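PDB 3MYR: nickel-dependent hydrogenase large subunit from Allochromatium vinosum, which oxidises molecular hydrogen at a nickel-iron centre, as the large subunit of a heterodimeric [NiFe] hydrogenase, and probably recycles the hydrogen made by nitrogenase. Local coordinates for residues T65-I70 / G481-P486; G285-G290 / F298-G303; H344-Q349 / G491-I496. All coordinates share one frame; numbering follows the deposited sequence.

Contact 1 of 3, residues T65-I70 / G481-P486; sequences TLVHGI and GIMEAP. With NFV (Ni-Fe oxidized active center), chain N.
Val67, in the first turn of helix 67-80, meets Met483 and Ala485 near the end of strand 476-485 and Pro486 just after it, and its three side-chain carbons face different groups. CB lies 3.6 Å from Met483 SD. CG1, anti to the carbonyl carbon (chi1 -54°), reaches tip to tip toward the proline ring, 3.6 Å from Pro486 CD. CG2 is turned to the bound nickel-iron centre and stops 3.5 Å from O1 of the C1-O1 ligand, one of three diatomic ligands on the iron. Met483 crosses Val67 and Ile70 at about a right angle; its chain bends at chi3 (-137°), which brings CE back over Val67, while SD sits 3.8 Å from Ile70 CG2. On the strand side, Ala485 CB and Pro486 CD both close on N2 of a second ligand, the latter at 3.3 Å. His68 points away from the strand, its NE2 3.4 Å from O1, and its ND1 is hydrogen-bonded to His492. Cutting Val67 back to an alanine would probably leave Pro486 CD and the C1-O1 ligand each without its methyl neighbour, and Met483 CE freer to turn. No hydrogen bond joins the two segments. Val67, Ala485 and Pro486 therefore present hydrocarbon to the iron's diatomic ligands, a wall that is likely to hold these ligands by shape, while polar grips on the centre come from neighbours such as Arg487 N and Ser510 OG.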
loop_
_atom_site.group_PDB
_atom_site.type_symbol
_atom_site.label_atom_id
_atom_site.label_comp_id
_atom_site.label_asym_id
_atom_site.label_seq_id
_atom_site.Cartn_x
_atom_site.Cartn_y
_atom_site.Cartn_z
ATOM N N THR B 65 2.311 3.273 -0.740
ATOM C CA THR B 65 2.734 4.540 -0.178
ATOM C C THR B 65 3.216 5.389 -1.401
ATOM O O THR B 65 3.294 4.829 -2.505
ATOM C CB THR B 65 3.850 4.341 0.847
ATOM O OG1 THR B 65 4.089 5.609 1.460
ATOM C CG2 THR B 65 5.107 3.818 0.199
ATOM N N LEU B 66 3.383 6.695 -1.217
ATOM C CA LEU B 66 3.752 7.635 -2.291
ATOM C C LEU B 66 2.592 8.002 -3.235
ATOM O O LEU B 66 2.432 9.166 -3.603
ATOM C CB LEU B 66 5.071 7.186 -3.026
ATOM C CG LEU B 66 5.409 7.884 -4.363
ATOM C CD1 LEU B 66 6.862 7.947 -4.555
ATOM C CD2 LEU B 66 4.759 7.122 -5.528
ATOM N N VAL B 67 1.773 7.036 -3.671
ATOM C CA VAL B 67 0.947 7.354 -4.862
ATOM C C VAL B 67 -0.167 8.370 -4.582
ATOM O O VAL B 67 -0.449 9.192 -5.454
ATOM C CB VAL B 67 0.282 6.089 -5.537
ATOM C CG1 VAL B 67 1.399 5.048 -5.866
ATOM C CG2 VAL B 67 -0.793 5.520 -4.599
ATOM N N HIS B 68 -0.739 8.376 -3.367
ATOM C CA HIS B 68 -1.700 9.423 -3.065
ATOM C C HIS B 68 -1.021 10.770 -2.787
ATOM O O HIS B 68 -1.677 11.770 -2.927
ATOM C CB HIS B 68 -2.600 9.016 -1.883
ATOM C CG HIS B 68 -3.491 7.840 -2.209
ATOM N ND1 HIS B 68 -4.615 7.955 -2.979
ATOM C CD2 HIS B 68 -3.416 6.530 -1.861
ATOM C CE1 HIS B 68 -5.175 6.759 -3.144
ATOM N NE2 HIS B 68 -4.470 5.876 -2.463
ATOM N N GLY B 69 0.213 10.782 -2.236
ATOM C CA GLY B 69 0.959 12.009 -2.124
ATOM C C GLY B 69 1.121 12.608 -3.519
ATOM O O GLY B 69 0.906 13.783 -3.719
ATOM N N ILE B 70 1.575 11.821 -4.477
ATOM C CA ILE B 70 1.754 12.311 -5.824
ATOM C C ILE B 70 0.434 12.815 -6.464
ATOM O O ILE B 70 0.396 13.907 -7.031
ATOM C CB ILE B 70 2.474 11.216 -6.700
ATOM C CG1 ILE B 70 3.974 11.350 -6.375
ATOM C CG2 ILE B 70 2.246 11.527 -8.224
ATOM C CD1 ILE B 70 4.699 10.300 -6.850
ATOM N N GLY B 481 -5.747 15.572 -9.968
ATOM C CA GLY B 481 -4.399 14.975 -9.965
ATOM C C GLY B 481 -4.542 13.532 -10.391
ATOM O O GLY B 481 -5.330 12.793 -9.799
ATOM N N ILE B 482 -3.908 13.175 -11.496
ATOM C CA ILE B 482 -4.003 11.803 -11.987
ATOM C C ILE B 482 -2.682 11.090 -11.812
ATOM O O ILE B 482 -1.602 11.702 -11.677
ATOM C CB ILE B 482 -4.488 11.695 -13.486
ATOM C CG1 ILE B 482 -3.579 12.453 -14.419
ATOM C CG2 ILE B 482 -5.821 12.288 -13.652
ATOM C CD1 ILE B 482 -2.286 11.612 -14.941
ATOM N N MET B 483 -2.756 9.775 -11.764
ATOM C CA MET B 483 -1.539 8.991 -11.623
ATOM C C MET B 483 -1.889 7.561 -12.050
ATOM O O MET B 483 -3.061 7.174 -11.974
ATOM C CB MET B 483 -1.093 9.015 -10.182
ATOM C CG MET B 483 -0.462 7.707 -9.807
ATOM S SD MET B 483 0.679 8.073 -8.568
ATOM C CE MET B 483 2.090 7.094 -9.066
ATOM N N GLU B 484 -0.909 6.802 -12.522
ATOM C CA GLU B 484 -1.101 5.358 -12.713
ATOM C C GLU B 484 -0.403 4.765 -11.509
ATOM O O GLU B 484 0.821 4.782 -11.441
ATOM C CB GLU B 484 -0.443 4.876 -14.020
ATOM C CG GLU B 484 -1.322 5.059 -15.333
ATOM C CD GLU B 484 -2.662 4.231 -15.358
ATOM O OE1 GLU B 484 -2.768 3.098 -14.764
ATOM O OE2 GLU B 484 -3.612 4.724 -16.017
ATOM N N ALA B 485 -1.173 4.365 -10.506
ATOM C CA ALA B 485 -0.607 3.761 -9.291
ATOM C C ALA B 485 -0.354 2.268 -9.632
ATOM O O ALA B 485 -0.887 1.783 -10.631
ATOM C CB ALA B 485 -1.625 3.899 -8.141
ATOM N N PRO B 486 0.514 1.564 -8.877
ATOM C CA PRO B 486 0.670 0.114 -9.200
ATOM C C PRO B 486 -0.626 -0.711 -9.395
ATOM O O PRO B 486 -0.615 -1.654 -10.172
ATOM C CB PRO B 486 1.458 -0.449 -7.988
ATOM C CG PRO B 486 2.262 0.763 -7.550
ATOM C CD PRO B 486 1.308 1.955 -7.677
HETATM FE FE NFV N . -3.424 1.929 -3.949
HETATM NI NI NFV N . -3.069 0.703 -1.219
HETATM C C1 NFV N . -3.716 3.266 -4.727
HETATM O O1 NFV N . -3.928 4.286 -5.398
HETATM C C2 NFV N . -2.287 1.392 -5.382
HETATM N N2 NFV N . -1.574 1.085 -6.276
HETATM C C3 NFV N . -4.916 1.053 -4.697
HETATM N N3 NFV N . -5.859 0.522 -5.143
HETATM O O4 NFV N . -2.967 0.224 -3.038
#

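Contact 2 of 3, residues G285-G290 / F298-G303; sequences GDLPTG and FLFPRG
The ring of Phe298 lies with one face against the backbone of Asp286, whose CA stands 3.8 Å above the plane and over its centre. Gly285, bare of any side chain, makes the hollow that this ring fills, and Phe298 CD1 comes within 3.4 Å of Gly285 C. At the other rim Pro288 crosses the ring obliquely, CB standing 4.1 Å from Phe298 CD2. The two segments pair as the antiparallel arms of the hairpin formed by strands 281-288 and 300-305, and Leu299 and Phe300 both face Asp286, a classic beta bulge. Phe300 N gives its hydrogen to Asp286 O at 3.2 Å, and Leu299 N donates to Leu287 O at 2.9 Å. Within the bulge, Leu299 CB packs on Leu287 CB at 3.9 Å. The Leu287 side chain packs alongside the Phe300 ring, both pointing the same way, with the CD1 bump of Leu287 set 3.8 Å from Phe300 CE2, and the two together press on Leu440 of helix 426-456. The Asp286 carboxylate turns back on its own chain, where OD2 takes the N-H of Leu287 in a short, bent bond, and it also forms a salt bridge with Arg74.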
loop_
_atom_site.group_PDB
_atom_site.type_symbol
_atom_site.label_atom_id
_atom_site.label_comp_id
_atom_site.label_asym_id
_atom_site.label_seq_id
_atom_site.Cartn_x
_atom_site.Cartn_y
_atom_site.Cartn_z
ATOM N N GLY B 285 -2.902 7.160 -17.668
ATOM C CA GLY B 285 -1.542 7.391 -18.161
ATOM C C GLY B 285 -0.661 8.103 -17.117
ATOM O O GLY B 285 -1.160 8.625 -16.101
ATOM N N ASP B 286 0.660 8.078 -17.319
ATOM C CA ASP B 286 1.590 8.659 -16.351
ATOM C C ASP B 286 3.017 8.665 -16.899
ATOM O O ASP B 286 3.279 8.055 -17.931
ATOM C CB ASP B 286 1.574 7.850 -15.049
ATOM C CG ASP B 286 1.895 8.719 -13.820
ATOM O OD1 ASP B 286 1.389 8.416 -12.727
ATOM O OD2 ASP B 286 2.710 9.675 -13.938
ATOM N N LEU B 287 3.917 9.319 -16.172
ATOM C CA LEU B 287 5.354 9.234 -16.373
ATOM C C LEU B 287 5.816 10.015 -17.607
ATOM O O LEU B 287 6.257 9.437 -18.619
ATOM C CB LEU B 287 5.892 7.814 -16.346
ATOM C CG LEU B 287 5.619 7.125 -14.974
ATOM C CD1 LEU B 287 5.800 5.601 -15.182
ATOM C CD2 LEU B 287 6.571 7.649 -13.850
ATOM N N PRO B 288 5.752 11.351 -17.500
ATOM C CA PRO B 288 6.156 12.217 -18.642
ATOM C C PRO B 288 7.691 12.256 -18.811
ATOM O O PRO B 288 8.394 12.135 -17.825
ATOM C CB PRO B 288 5.624 13.600 -18.224
ATOM C CG PRO B 288 5.690 13.553 -16.675
ATOM C CD PRO B 288 5.193 12.128 -16.365
ATOM N N THR B 289 8.196 12.413 -20.038
ATOM C CA THR B 289 9.620 12.516 -20.329
ATOM C C THR B 289 10.210 13.862 -19.864
ATOM O O THR B 289 11.409 13.952 -19.557
ATOM C CB THR B 289 9.922 12.414 -21.869
ATOM O OG1 THR B 289 9.129 13.386 -22.538
ATOM C CG2 THR B 289 9.597 11.029 -22.439
ATOM N N GLY B 290 9.357 14.878 -19.750
ATOM C CA GLY B 290 9.822 16.227 -19.465
ATOM C C GLY B 290 9.097 16.852 -18.292
ATOM O O GLY B 290 8.385 16.174 -17.537
ATOM N N PHE B 298 3.747 10.734 -22.181
ATOM C CA PHE B 298 3.643 9.734 -21.113
ATOM C C PHE B 298 4.337 8.426 -21.534
ATOM O O PHE B 298 4.210 7.967 -22.658
ATOM C CB PHE B 298 2.168 9.451 -20.796
ATOM C CG PHE B 298 1.496 10.471 -19.885
ATOM C CD1 PHE B 298 0.120 10.343 -19.596
ATOM C CD2 PHE B 298 2.211 11.513 -19.294
ATOM C CE1 PHE B 298 -0.537 11.220 -18.712
ATOM C CE2 PHE B 298 1.583 12.431 -18.436
ATOM C CZ PHE B 298 0.180 12.279 -18.141
ATOM N N LEU B 299 5.018 7.774 -20.612
ATOM C CA LEU B 299 5.368 6.369 -20.822
ATOM C C LEU B 299 4.096 5.448 -20.856
ATOM O O LEU B 299 3.927 4.641 -21.763
ATOM C CB LEU B 299 6.349 5.918 -19.732
ATOM C CG LEU B 299 6.703 4.425 -19.767
ATOM C CD1 LEU B 299 7.344 4.148 -21.144
ATOM C CD2 LEU B 299 7.717 4.199 -18.709
ATOM N N PHE B 300 3.182 5.618 -19.929
ATOM C CA PHE B 300 1.928 4.881 -19.979
ATOM C C PHE B 300 0.872 5.791 -20.583
ATOM O O PHE B 300 0.584 6.837 -20.017
ATOM C CB PHE B 300 1.485 4.517 -18.555
ATOM C CG PHE B 300 2.373 3.498 -17.869
ATOM C CD1 PHE B 300 2.617 2.272 -18.456
ATOM C CD2 PHE B 300 2.750 3.679 -16.554
ATOM C CE1 PHE B 300 3.387 1.307 -17.786
ATOM C CE2 PHE B 300 3.484 2.710 -15.868
ATOM C CZ PHE B 300 3.799 1.528 -16.469
ATOM N N PRO B 301 0.249 5.382 -21.711
ATOM C CA PRO B 301 -0.664 6.295 -22.375
ATOM C C PRO B 301 -2.017 6.348 -21.687
ATOM O O PRO B 301 -2.407 5.375 -21.016
ATOM C CB PRO B 301 -0.793 5.694 -23.793
ATOM C CG PRO B 301 -0.549 4.214 -23.538
ATOM C CD PRO B 301 0.493 4.160 -22.480
ATOM N N ARG B 302 -2.716 7.474 -21.891
ATOM C CA ARG B 302 -4.099 7.652 -21.457
ATOM C C ARG B 302 -5.028 7.026 -22.484
ATOM O O ARG B 302 -4.853 7.220 -23.685
ATOM C CB ARG B 302 -4.407 9.147 -21.358
ATOM C CG ARG B 302 -5.851 9.459 -20.921
ATOM C CD ARG B 302 -6.053 10.945 -20.503
ATOM N NE ARG B 302 -5.152 11.187 -19.392
ATOM C CZ ARG B 302 -4.833 12.380 -18.890
ATOM N NH1 ARG B 302 -3.884 12.484 -17.931
ATOM N NH2 ARG B 302 -5.411 13.445 -19.389
ATOM N N GLY B 303 -6.071 6.347 -22.024
ATOM C CA GLY B 303 -7.117 5.871 -22.933
ATOM C C GLY B 303 -7.931 4.738 -22.315
ATOM O O GLY B 303 -7.685 4.292 -21.194
#

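Contact 3 of 3, residues H344-Q349 / G491-I496; sequences HPYEGQ and GHWIVI
Pro345 presses its ring onto the indole face of Trp493, and three side chains of the 344-349 loop close round that one tryptophan. The proline contact is a CH-pi interaction: CG stands 3.5 Å from the centroid of the six-membered ring, 10° off the normal, and CB drops to 3.3 Å from CD2 at the ring fusion. Tyr346 takes the pyrrole edge in a T-shaped stack, with the planes at 90° and Trp493 CD1 over the centre of the phenol ring, 3.7 Å from CE2. His344 approaches the same indole face as Pro345, but on the side of the five-membered ring, whereas Pro345 CG sits over the six-membered one. Its CG is anti to the backbone N (chi1 179°), beside the carbonyl carbon. The imidazole presents an edge to the indole face in an offset edge-to-face pair, centroids 4.9 Å apart. His344 NE2 and Trp493 NE1 are close there but not hydrogen-bonded; the indole N-H goes to Leu318 O instead. The tryptophan side chain points from strand 488-497 toward the loop. Toward Val495 the fit is looser. Val495 CG2 meets Tyr346 CD2 at 3.9 Å and both residues are partly exposed. A water also enters between the two backbones, donating to Pro345 O at 2.8 Å and to Trp493 O, and so bridges carbonyls that could not bond to each other. The tight half thus joins loop to strand by ring faces and edges, about 7 Å from the magnesium ion at the nearest atoms of Pro345. Direct hydrogen bonds across the contact are absent, the polar ends of Trp493 and Tyr346 being satisfied by Leu318 and Glu319, and the bridging water gives a polar link.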
loop_
_atom_site.group_PDB
_atom_site.type_symbol
_atom_site.label_atom_id
_atom_site.label_comp_id
_atom_site.label_asym_id
_atom_site.label_seq_id
_atom_site.Cartn_x
_atom_site.Cartn_y
_atom_site.Cartn_z
ATOM N N HIS B 344 -20.129 12.699 -10.582
ATOM C CA HIS B 344 -18.751 13.002 -11.004
ATOM C C HIS B 344 -17.980 13.505 -9.750
ATOM O O HIS B 344 -18.579 14.145 -8.898
ATOM C CB HIS B 344 -18.727 14.109 -12.103
ATOM C CG HIS B 344 -17.346 14.464 -12.546
ATOM N ND1 HIS B 344 -16.686 13.765 -13.531
ATOM C CD2 HIS B 344 -16.434 15.306 -12.015
ATOM C CE1 HIS B 344 -15.454 14.221 -13.645
ATOM N NE2 HIS B 344 -15.269 15.138 -12.723
ATOM N N PRO B 345 -16.668 13.191 -9.622
ATOM C CA PRO B 345 -15.953 13.478 -8.362
ATOM C C PRO B 345 -15.837 14.967 -7.989
ATOM O O PRO B 345 -15.651 15.274 -6.820
ATOM C CB PRO B 345 -14.547 12.862 -8.596
ATOM C CG PRO B 345 -14.740 11.883 -9.676
ATOM C CD PRO B 345 -15.824 12.439 -10.562
ATOM N N TYR B 346 -15.946 15.904 -8.935
ATOM C CA TYR B 346 -16.009 17.288 -8.487
ATOM C C TYR B 346 -17.243 17.562 -7.657
ATOM O O TYR B 346 -17.255 18.524 -6.880
ATOM C CB TYR B 346 -15.986 18.318 -9.643
ATOM C CG TYR B 346 -14.612 18.566 -10.262
ATOM C CD1 TYR B 346 -14.463 18.602 -11.676
ATOM C CD2 TYR B 346 -13.474 18.781 -9.455
ATOM C CE1 TYR B 346 -13.255 18.922 -12.260
ATOM C CE2 TYR B 346 -12.217 19.111 -10.052
ATOM C CZ TYR B 346 -12.135 19.149 -11.429
ATOM O OH TYR B 346 -10.959 19.462 -12.006
ATOM N N GLU B 347 -18.256 16.712 -7.805
ATOM C CA GLU B 347 -19.524 16.858 -7.069
ATOM C C GLU B 347 -19.765 15.657 -6.136
ATOM O O GLU B 347 -20.888 15.437 -5.657
ATOM C CB GLU B 347 -20.665 16.947 -8.064
ATOM C CG GLU B 347 -20.554 18.198 -8.904
ATOM C CD GLU B 347 -21.506 18.169 -10.105
ATOM O OE1 GLU B 347 -22.310 19.124 -10.218
ATOM O OE2 GLU B 347 -21.445 17.196 -10.931
ATOM N N GLY B 348 -18.690 14.941 -5.819
ATOM C CA GLY B 348 -18.792 13.685 -5.043
ATOM C C GLY B 348 -19.321 13.988 -3.674
ATOM O O GLY B 348 -19.138 15.096 -3.176
ATOM N N GLN B 349 -19.878 12.976 -3.018
ATOM C CA GLN B 349 -20.365 13.161 -1.642
ATOM C C GLN B 349 -20.010 11.902 -0.889
ATOM O O GLN B 349 -20.085 10.798 -1.487
ATOM C CB GLN B 349 -21.912 13.293 -1.619
ATOM C CG GLN B 349 -22.464 14.533 -2.289
ATOM C CD GLN B 349 -24.010 14.561 -2.241
ATOM O OE1 GLN B 349 -24.644 13.984 -1.341
ATOM N NE2 GLN B 349 -24.610 15.264 -3.193
ATOM N N GLY B 491 -7.189 9.031 -9.312
ATOM C CA GLY B 491 -7.423 10.460 -9.497
ATOM C C GLY B 491 -7.878 11.072 -8.161
ATOM O O GLY B 491 -8.641 10.404 -7.408
ATOM N N HIS B 492 -7.456 12.325 -7.887
ATOM C CA HIS B 492 -7.935 13.086 -6.771
ATOM C C HIS B 492 -8.552 14.323 -7.394
ATOM O O HIS B 492 -7.854 15.062 -8.094
ATOM C CB HIS B 492 -6.802 13.524 -5.861
ATOM C CG HIS B 492 -6.209 12.405 -5.050
ATOM N ND1 HIS B 492 -5.392 12.632 -3.973
ATOM C CD2 HIS B 492 -6.356 11.058 -5.133
ATOM C CE1 HIS B 492 -5.031 11.475 -3.440
ATOM N NE2 HIS B 492 -5.642 10.507 -4.100
ATOM N N TRP B 493 -9.844 14.559 -7.134
ATOM C CA TRP B 493 -10.461 15.787 -7.654
ATOM C C TRP B 493 -10.601 16.764 -6.485
ATOM O O TRP B 493 -11.187 16.405 -5.455
ATOM C CB TRP B 493 -11.838 15.449 -8.205
ATOM C CG TRP B 493 -11.807 14.823 -9.563
ATOM C CD1 TRP B 493 -12.140 15.449 -10.747
ATOM C CD2 TRP B 493 -11.563 13.441 -9.890
ATOM N NE1 TRP B 493 -12.076 14.550 -11.777
ATOM C CE2 TRP B 493 -11.702 13.321 -11.288
ATOM C CE3 TRP B 493 -11.110 12.310 -9.144
ATOM C CZ2 TRP B 493 -11.511 12.106 -11.961
ATOM C CZ3 TRP B 493 -10.939 11.101 -9.793
ATOM C CH2 TRP B 493 -11.127 11.000 -11.202
ATOM N N ILE B 494 -10.060 17.966 -6.619
ATOM C CA ILE B 494 -10.118 18.935 -5.490
ATOM C C ILE B 494 -10.884 20.190 -5.915
ATOM O O ILE B 494 -10.735 20.676 -7.038
ATOM C CB ILE B 494 -8.735 19.327 -4.990
ATOM C CG1 ILE B 494 -8.817 20.230 -3.753
ATOM C CG2 ILE B 494 -7.920 20.036 -6.117
ATOM C CD1 ILE B 494 -7.394 20.491 -3.098
ATOM N N VAL B 495 -11.635 20.749 -4.986
ATOM C CA VAL B 495 -12.252 22.023 -5.218
ATOM C C VAL B 495 -11.820 22.920 -4.103
ATOM O O VAL B 495 -11.987 22.570 -2.907
ATOM C CB VAL B 495 -13.827 21.884 -5.228
ATOM C CG1 VAL B 495 -14.522 23.225 -5.340
ATOM C CG2 VAL B 495 -14.253 20.911 -6.334
ATOM N N ILE B 496 -11.302 24.085 -4.480
ATOM C CA ILE B 496 -10.724 25.016 -3.503
ATOM C C ILE B 496 -11.534 26.290 -3.421
ATOM O O ILE B 496 -11.865 26.909 -4.456
ATOM C CB ILE B 496 -9.256 25.424 -3.830
ATOM C CG1 ILE B 496 -8.305 24.199 -3.784
ATOM C CG2 ILE B 496 -8.769 26.483 -2.852
ATOM C CD1 ILE B 496 -7.010 24.456 -4.568
HETATM O O HOH W 1 -14.105 17.207 -5.444
#

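How the contacts relate
Contact 1 is wholly buried and lies nearest the chain centre, contact 2 is partly buried, and contact 3, though largely buried, sits farthest out, about 22 Å from the chain centre to its own. Contacts 1 and 3 share one antiparallel sheet: strands 476-485 and 488-497 are neighbours, tied by a probable hydrogen bond from Gly481 N to His492 O. The hairpin of contact 2 abuts strand 476-485 through Asp286 and Gly285, next to Glu484, whose N probably donates to Asp286 OD1. Contacts 2 and 3 do not touch. The three differ in chemistry: aliphatic and sulfur packing beside the metals, backbone pairing and a ring against the backbone in the hairpin, and aromatic packing with a water at the loop.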